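Local structure of Nab2p (Saccharomyces cerevisiae YJM1574, 5L2L) at residues F[25-30]-F[42-47]; F[50-55]-F[65-70]. The protein binds the poly(A) tails of mRNAs and pre-mRNAs, protecting them from the exosome and helping to control tail length and nuclear export. All coordinates share one frame; numbering follows the deposited sequence.

Contact 1 (25-30 with 42-47) and contact 2 (50-55 with 65-70) follow one another along the chain, on opposite sides of its centre, their own centres about 18 Å apart. Neither contains helix or strand; each has one backbone bridge beside the zinc ion of a CCCH finger. In contact 1 both zinc ligands come from 42-47, in contact 2 one from each segment. Contact 1 is partly buried, and its grip is mainly backbone bonds and apolar side chains packed against adenines. Contact 2 lies at the surface and is more polar, with a salt bridge and with charged and backbone groups binding the RNA. In both, a phenylalanine ring lies against an adenine.

Contact 1: F[25-30]-F[42-47]; sequences ARSHIM and CLFGHP. With ZN (zinc ion), chain T; nucleotides of chain H.
Leu43 carries its CG between the backbone N and the carbonyl carbon (chi1 62°), the crowded position. Beyond it, CD1 sits over the centre of the Phe44 ring and packs on Ser27 CB at 3.8 Å, while CD2 reaches the Arg26 guanidinium, 3.4 Å from NH2. The Arg26 chain, bent at chi3 (-53°), crosses the leucine at about a right angle, with one face of its guanidinium against Leu43. Ser27 OG accepts a hydrogen bond from Ile29 N, two residues on, an ST turn.

Backbone bonds tie the segments at both ends. Leu43 O is gripped twice, by Arg26 N at 2.8 Å on a lone pair within the carbonyl plane and by the more distant Ser27 N, tilted 23° from that plane. Farther along, Gly45 N gives a nearly straight bond to Ile29 O (3.0 Å), part of a single bridge between Met30 and Gly45. This bridge lies in the sixth finger, of C3H1 type: Cys42 SG and His46 NE2 bind its zinc ion, together with Cys31 and Cys37, and Gln8 hydrogen-bonds His46 ND1.

Three adenosines of chain H pack against these side chains and backbone groups. The base of A11 of chain H lies over the face of Phe44 opposite Leu43 CD1, offset toward the rim, with ring atom CE2 3.4 Å from N7; Ile29 O lies at the edge of the same ring, and Ile29 CG2 touches the adenine at C2. A10 of chain H presents N1 to Leu43 N, a hydrogen bond of 3.2 Å, while the N6 of A9 of chain H gives a weak one to Arg26 O.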
loop_
_atom_site.group_PDB
_atom_site.type_symbol
_atom_site.label_atom_id
_atom_site.label_comp_id
_atom_site.label_asym_id
_atom_site.label_seq_id
_atom_site.Cartn_x
_atom_site.Cartn_y
_atom_site.Cartn_z
ATOM N N ALA F 25 12.054 10.857 2.177
ATOM C CA ALA F 25 11.845 12.192 1.621
ATOM C C ALA F 25 10.351 12.508 1.515
ATOM O O ALA F 25 9.558 11.675 1.054
ATOM C CB ALA F 25 12.517 12.300 0.243
ATOM N N ARG F 26 9.970 13.721 1.935
ATOM C CA ARG F 26 8.618 14.250 1.760
ATOM C C ARG F 26 8.593 15.472 0.851
ATOM O O ARG F 26 7.528 16.089 0.687
ATOM C CB ARG F 26 7.986 14.612 3.113
ATOM C CG ARG F 26 7.948 13.466 4.068
ATOM C CD ARG F 26 6.886 13.638 5.142
ATOM N NE ARG F 26 6.968 14.898 5.874
ATOM C CZ ARG F 26 7.858 15.156 6.827
ATOM N NH1 ARG F 26 8.772 14.256 7.142
ATOM N NH2 ARG F 26 7.845 16.318 7.455
ATOM N N SER F 27 9.729 15.836 0.262
ATOM C CA SER F 27 9.822 16.918 -0.711
ATOM C C SER F 27 10.497 16.416 -1.984
ATOM O O SER F 27 11.413 15.591 -1.934
ATOM C CB SER F 27 10.632 18.091 -0.145
ATOM O OG SER F 27 10.737 19.140 -1.088
ATOM N N HIS F 28 10.050 16.941 -3.133
ATOM C CA HIS F 28 10.740 16.682 -4.392
ATOM C C HIS F 28 12.035 17.474 -4.517
ATOM O O HIS F 28 12.823 17.197 -5.431
ATOM C CB HIS F 28 9.834 17.018 -5.593
ATOM C CG HIS F 28 8.543 16.251 -5.628
ATOM N ND1 HIS F 28 8.446 14.985 -6.166
ATOM C CD2 HIS F 28 7.298 16.571 -5.194
ATOM C CE1 HIS F 28 7.198 14.560 -6.069
ATOM N NE2 HIS F 28 6.482 15.502 -5.480
ATOM N N ILE F 29 12.262 18.448 -3.627
ATOM C CA ILE F 29 13.478 19.256 -3.638
ATOM C C ILE F 29 14.650 18.421 -3.135
ATOM O O ILE F 29 14.557 17.751 -2.098
ATOM C CB ILE F 29 13.278 20.521 -2.785
ATOM C CG1 ILE F 29 12.200 21.416 -3.403
ATOM C CG2 ILE F 29 14.591 21.312 -2.631
ATOM C CD1 ILE F 29 11.759 22.587 -2.512
ATOM N N MET F 30 15.769 18.460 -3.862
ATOM C CA MET F 30 16.945 17.710 -3.439
ATOM C C MET F 30 17.719 18.487 -2.361
ATOM O O MET F 30 17.925 19.707 -2.463
ATOM C CB MET F 30 17.827 17.380 -4.649
ATOM C CG MET F 30 17.188 16.321 -5.628
ATOM S SD MET F 30 18.238 15.912 -7.049
ATOM C CE MET F 30 17.123 14.895 -8.035
ATOM N N CYS F 42 15.906 14.523 8.164
ATOM C CA CYS F 42 15.796 15.432 7.018
ATOM C C CYS F 42 14.742 14.939 6.023
ATOM O O CYS F 42 14.721 13.758 5.657
ATOM C CB CYS F 42 17.154 15.571 6.321
ATOM S SG CYS F 42 17.205 16.811 4.981
ATOM N N LEU F 43 13.867 15.846 5.575
ATOM C CA LEU F 43 12.765 15.478 4.689
ATOM C C LEU F 43 13.055 15.706 3.208
ATOM O O LEU F 43 12.201 15.390 2.370
ATOM C CB LEU F 43 11.485 16.238 5.088
ATOM C CG LEU F 43 11.408 17.764 5.041
ATOM C CD1 LEU F 43 11.261 18.306 3.597
ATOM C CD2 LEU F 43 10.225 18.210 5.905
ATOM N N PHE F 44 14.217 16.252 2.866
ATOM C CA PHE F 44 14.572 16.532 1.478
ATOM C C PHE F 44 15.244 15.310 0.838
ATOM O O PHE F 44 15.652 14.372 1.515
ATOM C CB PHE F 44 15.467 17.781 1.422
ATOM C CG PHE F 44 14.748 19.036 1.868
ATOM C CD1 PHE F 44 13.982 19.773 0.973
ATOM C CD2 PHE F 44 14.794 19.454 3.198
ATOM C CE1 PHE F 44 13.286 20.910 1.392
ATOM C CE2 PHE F 44 14.106 20.578 3.606
ATOM C CZ PHE F 44 13.358 21.309 2.703
ATOM N N GLY F 45 15.330 15.323 -0.491
ATOM C CA GLY F 45 15.842 14.153 -1.222
ATOM C C GLY F 45 17.365 14.041 -1.189
ATOM O O GLY F 45 18.086 15.029 -1.330
ATOM N N HIS F 46 17.847 12.813 -1.001
ATOM C CA HIS F 46 19.263 12.473 -1.046
ATOM C C HIS F 46 19.474 11.293 -1.989
ATOM O O HIS F 46 18.560 10.486 -2.201
ATOM C CB HIS F 46 19.826 12.111 0.346
ATOM C CG HIS F 46 19.404 13.039 1.453
ATOM N ND1 HIS F 46 18.291 12.811 2.233
ATOM C CD2 HIS F 46 19.950 14.191 1.908
ATOM C CE1 HIS F 46 18.162 13.788 3.116
ATOM N NE2 HIS F 46 19.159 14.639 2.941
ATOM N N PRO F 47 20.688 11.137 -2.534
ATOM C CA PRO F 47 20.947 10.028 -3.464
ATOM C C PRO F 47 20.703 8.653 -2.846
ATOM O O PRO F 47 21.117 8.373 -1.713
ATOM C CB PRO F 47 22.424 10.212 -3.834
ATOM C CG PRO F 47 22.716 11.651 -3.599
ATOM C CD PRO F 47 21.861 12.026 -2.410
HETATM ZN ZN ZN T . 19.299 16.456 3.990
ATOM P P A H 11 14.644 27.307 5.851
ATOM O OP1 A H 11 16.098 27.338 5.532
ATOM O OP2 A H 11 14.016 28.368 6.670
ATOM O "O5'" A H 11 13.864 27.254 4.469
ATOM C "C5'" A H 11 14.124 28.200 3.440
ATOM C "C4'" A H 11 13.899 27.600 2.078
ATOM O "O4'" A H 11 14.909 26.579 1.841
ATOM C "C3'" A H 11 12.555 26.905 1.904
ATOM O "O3'" A H 11 12.153 26.988 0.536
ATOM C "C2'" A H 11 12.885 25.459 2.272
ATOM O "O2'" A H 11 11.984 24.503 1.761
ATOM C "C1'" A H 11 14.286 25.312 1.680
ATOM N N9 A H 11 15.143 24.317 2.337
ATOM C C8 A H 11 15.345 24.124 3.683
ATOM N N7 A H 11 16.215 23.183 3.970
ATOM C C5 A H 11 16.625 22.729 2.722
ATOM C C6 A H 11 17.544 21.741 2.330
ATOM N N6 A H 11 18.226 20.969 3.181
ATOM N N1 A H 11 17.726 21.543 1.009
ATOM C C2 A H 11 17.039 22.300 0.145
ATOM N N3 A H 11 16.147 23.256 0.386
ATOM C C4 A H 11 15.991 23.433 1.712
ATOM P P A H 10 9.580 25.518 9.628
ATOM O OP1 A H 10 8.927 25.222 10.926
ATOM O OP2 A H 10 9.383 26.853 9.008
ATOM O "O5'" A H 10 11.135 25.231 9.790
ATOM C "C5'" A H 10 12.116 26.228 9.518
ATOM C "C4'" A H 10 13.267 25.671 8.718
ATOM O "O4'" A H 10 13.491 24.279 9.098
ATOM C "C3'" A H 10 13.065 25.668 7.204
ATOM O "O3'" A H 10 14.317 25.893 6.549
ATOM C "C2'" A H 10 12.600 24.237 6.935
ATOM O "O2'" A H 10 12.802 23.796 5.610
ATOM C "C1'" A H 10 13.452 23.465 7.934
ATOM N N9 A H 10 12.949 22.131 8.291
ATOM C C8 A H 10 11.833 21.816 9.022
ATOM N N7 A H 10 11.639 20.531 9.184
ATOM C C5 A H 10 12.693 19.934 8.503
ATOM C C6 A H 10 13.063 18.586 8.313
ATOM N N6 A H 10 12.386 17.532 8.785
ATOM N N1 A H 10 14.177 18.340 7.590
ATOM C C2 A H 10 14.877 19.386 7.113
ATOM N N3 A H 10 14.638 20.692 7.241
ATOM C C4 A H 10 13.515 20.908 7.951
ATOM P P A H 9 4.381 21.535 10.252
ATOM O OP1 A H 9 4.652 21.683 11.699
ATOM O OP2 A H 9 3.295 22.319 9.605
ATOM O "O5'" A H 9 5.731 21.863 9.461
ATOM C "C5'" A H 9 7.001 21.732 10.088
ATOM C "C4'" A H 9 8.118 22.329 9.260
ATOM O "O4'" A H 9 8.380 21.484 8.103
ATOM C "C3'" A H 9 7.858 23.720 8.701
ATOM O "O3'" A H 9 9.106 24.401 8.568
ATOM C "C2'" A H 9 7.309 23.414 7.309
ATOM O "O2'" A H 9 7.435 24.482 6.395
ATOM C "C1'" A H 9 8.177 22.225 6.912
ATOM N N9 A H 9 7.621 21.283 5.935
ATOM C C8 A H 9 6.697 20.313 6.218
ATOM N N7 A H 9 6.404 19.525 5.205
ATOM C C5 A H 9 7.227 19.994 4.197
ATOM C C6 A H 9 7.384 19.569 2.871
ATOM N N6 A H 9 6.704 18.537 2.357
ATOM N N1 A H 9 8.274 20.235 2.105
ATOM C C2 A H 9 8.971 21.241 2.659
ATOM N N3 A H 9 8.901 21.749 3.895
ATOM C C4 A H 9 7.998 21.063 4.629
#

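Contact 2: F[50-55]-F[65-70]; sequences EDCRFG and FRHPPG. With ZN (zinc ion), chain U; nucleotides of chain G.
Cys52 and His67, the first and last ligands of the seventh CCCH finger, meet around its zinc ion: Cys52 SG binds at 2.4 Å and His67 NE2 at 2.1 Å, and Cys58 and Cys63 complete the site. SG is anti to the backbone N (chi1 -175°) and also accepts a hydrogen bond from Phe54 N, inside the type I turn that runs from Cys52 to Gly55.

Two backbone bonds flank Asp51 and bridge it to Arg66: Arg66 N to Glu50 O, and Cys52 N to Arg66 O at 2.9 Å, both nearly straight.

The charged pair is Asp51 and Arg66. Arg66 NE meets Asp51 OD1 at 3.1 Å nearly along its C-O axis and within the guanidinium plane, although carboxylate and guanidinium stand 81° apart; NH2 adds a weak bond to the same oxygen. The face of the guanidinium rests over Glu50 N.

Phe65 carries the aromatic contact. Its CB packs on Cys52 CB at 3.6 Å, Glu50 runs alongside its ring, and the base of A5 of chain G lies over one ring face, offset toward the rim. Separately, Phe54 lays a face on A6 of that strand.

Side-chain and backbone groups bond the A5 base. Its N6 donates to Glu50 OE2 and to Asp51 O, and its N1 accepts from Arg53 N at 3.0 Å. The phosphates fall to Arg53: with its guanidinium over N7 of that base, NH1 is shared between two of them, 3.0 Å from OP1 of A5 and 3.1 Å from OP2 of A7 of chain G.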
loop_
_atom_site.group_PDB
_atom_site.type_symbol
_atom_site.label_atom_id
_atom_site.label_comp_id
_atom_site.label_asym_id
_atom_site.label_seq_id
_atom_site.Cartn_x
_atom_site.Cartn_y
_atom_site.Cartn_z
ATOM N N GLU F 50 21.691 2.835 -5.434
ATOM C CA GLU F 50 21.233 1.798 -6.361
ATOM C C GLU F 50 21.136 2.401 -7.767
ATOM O O GLU F 50 20.729 3.550 -7.914
ATOM C CB GLU F 50 19.862 1.223 -5.935
ATOM C CG GLU F 50 19.348 0.091 -6.829
ATOM C CD GLU F 50 17.991 -0.478 -6.408
ATOM O OE1 GLU F 50 17.578 -0.303 -5.246
ATOM O OE2 GLU F 50 17.336 -1.133 -7.253
ATOM N N ASP F 51 21.509 1.623 -8.790
ATOM C CA ASP F 51 21.443 2.095 -10.172
ATOM C C ASP F 51 19.996 2.225 -10.652
ATOM O O ASP F 51 19.169 1.334 -10.430
ATOM C CB ASP F 51 22.184 1.126 -11.103
ATOM C CG ASP F 51 23.690 1.193 -10.964
ATOM O OD1 ASP F 51 24.234 2.170 -10.401
ATOM O OD2 ASP F 51 24.343 0.262 -11.459
ATOM N N CYS F 52 19.696 3.332 -11.339
ATOM C CA CYS F 52 18.361 3.527 -11.928
ATOM C C CYS F 52 18.063 2.488 -13.019
ATOM O O CYS F 52 18.869 2.286 -13.943
ATOM C CB CYS F 52 18.232 4.934 -12.527
ATOM S SG CYS F 52 16.529 5.301 -13.147
ATOM N N ARG F 53 16.874 1.862 -12.927
ATOM C CA ARG F 53 16.426 0.901 -13.939
ATOM C C ARG F 53 16.305 1.526 -15.323
ATOM O O ARG F 53 16.392 0.815 -16.337
ATOM C CB ARG F 53 15.070 0.299 -13.556
ATOM C CG ARG F 53 15.116 -0.672 -12.396
ATOM C CD ARG F 53 13.709 -1.013 -11.903
ATOM N NE ARG F 53 13.791 -1.861 -10.732
ATOM C CZ ARG F 53 12.750 -2.227 -9.985
ATOM N NH1 ARG F 53 11.521 -1.850 -10.308
ATOM N NH2 ARG F 53 12.955 -3.006 -8.941
ATOM N N PHE F 54 16.085 2.835 -15.399
ATOM C CA PHE F 54 15.861 3.504 -16.672
ATOM C C PHE F 54 17.129 4.142 -17.238
ATOM O O PHE F 54 17.101 4.669 -18.360
ATOM C CB PHE F 54 14.706 4.504 -16.487
ATOM C CG PHE F 54 13.519 3.850 -15.836
ATOM C CD1 PHE F 54 12.693 3.017 -16.563
ATOM C CD2 PHE F 54 13.321 3.941 -14.471
ATOM C CE1 PHE F 54 11.647 2.346 -15.960
ATOM C CE2 PHE F 54 12.276 3.263 -13.851
ATOM C CZ PHE F 54 11.443 2.466 -14.589
ATOM N N GLY F 55 18.246 4.059 -16.513
ATOM C CA GLY F 55 19.571 4.315 -17.066
ATOM C C GLY F 55 19.768 5.729 -17.593
ATOM O O GLY F 55 19.226 6.709 -17.080
ATOM N N PHE F 65 17.812 7.879 -7.928
ATOM C CA PHE F 65 18.687 6.733 -8.192
ATOM C C PHE F 65 19.951 7.177 -8.957
ATOM O O PHE F 65 20.044 8.306 -9.454
ATOM C CB PHE F 65 17.917 5.639 -8.971
ATOM C CG PHE F 65 16.823 4.953 -8.158
ATOM C CD1 PHE F 65 17.109 3.820 -7.385
ATOM C CD2 PHE F 65 15.512 5.419 -8.189
ATOM C CE1 PHE F 65 16.119 3.196 -6.631
ATOM C CE2 PHE F 65 14.510 4.785 -7.444
ATOM C CZ PHE F 65 14.821 3.671 -6.657
ATOM N N ARG F 66 20.956 6.282 -9.033
ATOM C CA ARG F 66 22.213 6.597 -9.728
ATOM C C ARG F 66 22.068 6.476 -11.242
ATOM O O ARG F 66 21.519 5.497 -11.751
ATOM C CB ARG F 66 23.355 5.677 -9.281
ATOM C CG ARG F 66 23.864 5.874 -7.861
ATOM C CD ARG F 66 25.201 5.124 -7.645
ATOM N NE ARG F 66 25.035 3.678 -7.819
ATOM C CZ ARG F 66 25.106 2.775 -6.849
ATOM N NH1 ARG F 66 25.369 3.136 -5.599
ATOM N NH2 ARG F 66 24.920 1.493 -7.129
ATOM N N HIS F 67 22.608 7.458 -11.970
ATOM C CA HIS F 67 22.551 7.433 -13.432
ATOM C C HIS F 67 23.942 7.462 -14.052
ATOM O O HIS F 67 24.885 7.998 -13.456
ATOM C CB HIS F 67 21.744 8.620 -13.977
ATOM C CG HIS F 67 20.341 8.669 -13.458
ATOM N ND1 HIS F 67 19.987 9.406 -12.350
ATOM C CD2 HIS F 67 19.215 8.024 -13.856
ATOM C CE1 HIS F 67 18.702 9.225 -12.097
ATOM N NE2 HIS F 67 18.211 8.390 -12.988
ATOM N N PRO F 68 24.100 6.907 -15.254
ATOM C CA PRO F 68 25.369 7.019 -15.966
ATOM C C PRO F 68 25.663 8.459 -16.336
ATOM O O PRO F 68 24.750 9.293 -16.413
ATOM C CB PRO F 68 25.146 6.169 -17.229
ATOM C CG PRO F 68 24.033 5.284 -16.923
ATOM C CD PRO F 68 23.155 6.028 -15.969
ATOM N N PRO F 69 26.923 8.787 -16.599
ATOM C CA PRO F 69 27.227 10.124 -17.104
ATOM C C PRO F 69 26.609 10.281 -18.481
ATOM O O PRO F 69 26.391 9.304 -19.198
ATOM C CB PRO F 69 28.758 10.151 -17.150
ATOM C CG PRO F 69 29.158 8.696 -17.274
ATOM C CD PRO F 69 28.102 7.902 -16.570
ATOM N N GLY F 70 26.277 11.507 -18.840
ATOM C CA GLY F 70 25.694 11.754 -20.148
ATOM C C GLY F 70 24.186 11.842 -20.163
ATOM O O GLY F 70 23.608 12.183 -21.204
HETATM ZN ZN ZN U . 16.253 7.633 -12.878
ATOM P P A G 5 9.753 -2.278 -6.835
ATOM O OP1 A G 5 10.164 -3.143 -7.959
ATOM O OP2 A G 5 10.768 -1.875 -5.843
ATOM O "O5'" A G 5 9.133 -0.987 -7.530
ATOM C "C5'" A G 5 8.454 0.018 -6.771
ATOM C "C4'" A G 5 8.603 1.383 -7.405
ATOM O "O4'" A G 5 9.980 1.854 -7.251
ATOM C "C3'" A G 5 8.308 1.444 -8.896
ATOM O "O3'" A G 5 7.775 2.728 -9.204
ATOM C "C2'" A G 5 9.698 1.275 -9.510
ATOM O "O2'" A G 5 9.846 1.751 -10.836
ATOM C "C1'" A G 5 10.569 2.053 -8.526
ATOM N N9 A G 5 11.959 1.566 -8.491
ATOM C C8 A G 5 12.457 0.526 -7.759
ATOM N N7 A G 5 13.734 0.277 -7.947
ATOM C C5 A G 5 14.111 1.222 -8.900
ATOM C C6 A G 5 15.335 1.507 -9.531
ATOM N N6 A G 5 16.455 0.820 -9.288
ATOM N N1 A G 5 15.368 2.507 -10.447
ATOM C C2 A G 5 14.240 3.197 -10.669
ATOM N N3 A G 5 13.033 3.034 -10.117
ATOM C C4 A G 5 13.025 2.019 -9.241
ATOM P P A G 6 6.343 2.866 -9.920
ATOM O OP1 A G 6 5.999 4.300 -9.948
ATOM O OP2 A G 6 5.396 1.892 -9.303
ATOM O "O5'" A G 6 6.648 2.400 -11.401
ATOM C "C5'" A G 6 5.678 1.705 -12.161
ATOM C "C4'" A G 6 6.134 1.603 -13.590
ATOM O "O4'" A G 6 6.210 2.936 -14.177
ATOM C "C3'" A G 6 7.536 1.048 -13.791
ATOM O "O3'" A G 6 7.606 -0.363 -13.643
ATOM C "C2'" A G 6 7.866 1.561 -15.186
ATOM O "O2'" A G 6 7.180 0.792 -16.171
ATOM C "C1'" A G 6 7.262 2.975 -15.126
ATOM N N9 A G 6 8.272 3.967 -14.687
ATOM C C8 A G 6 8.619 4.300 -13.385
ATOM N N7 A G 6 9.578 5.188 -13.304
ATOM C C5 A G 6 9.901 5.458 -14.643
ATOM C C6 A G 6 10.849 6.307 -15.263
ATOM N N6 A G 6 11.698 7.101 -14.603
ATOM N N1 A G 6 10.900 6.334 -16.618
ATOM C C2 A G 6 10.060 5.545 -17.306
ATOM N N3 A G 6 9.133 4.698 -16.843
ATOM C C4 A G 6 9.098 4.711 -15.491
ATOM P P A G 7 8.982 -1.096 -13.282
ATOM O OP1 A G 7 8.628 -2.474 -12.885
ATOM O OP2 A G 7 9.860 -0.300 -12.387
ATOM O "O5'" A G 7 9.685 -1.140 -14.713
ATOM C "C5'" A G 7 11.080 -1.320 -14.876
ATOM C "C4'" A G 7 11.437 -1.244 -16.338
ATOM O "O4'" A G 7 12.880 -1.224 -16.462
ATOM C "C3'" A G 7 10.954 -2.415 -17.187
ATOM O "O3'" A G 7 10.720 -1.968 -18.531
ATOM C "C2'" A G 7 12.159 -3.354 -17.151
ATOM O "O2'" A G 7 12.221 -4.274 -18.217
ATOM C "C1'" A G 7 13.316 -2.352 -17.197
ATOM N N9 A G 7 14.567 -2.803 -16.578
ATOM C C8 A G 7 15.839 -2.645 -17.084
ATOM N N7 A G 7 16.776 -3.115 -16.299
ATOM C C5 A G 7 16.079 -3.600 -15.196
ATOM C C6 A G 7 16.513 -4.223 -14.013
ATOM N N6 A G 7 17.805 -4.472 -13.753
ATOM N N1 A G 7 15.568 -4.583 -13.107
ATOM C C2 A G 7 14.278 -4.333 -13.380
ATOM N N3 A G 7 13.748 -3.751 -14.461
ATOM C C4 A G 7 14.714 -3.402 -15.340
HETATM O O HOH W 1 23.918 4.176 -13.108
HETATM O O HOH W 2 21.461 3.461 -14.285
#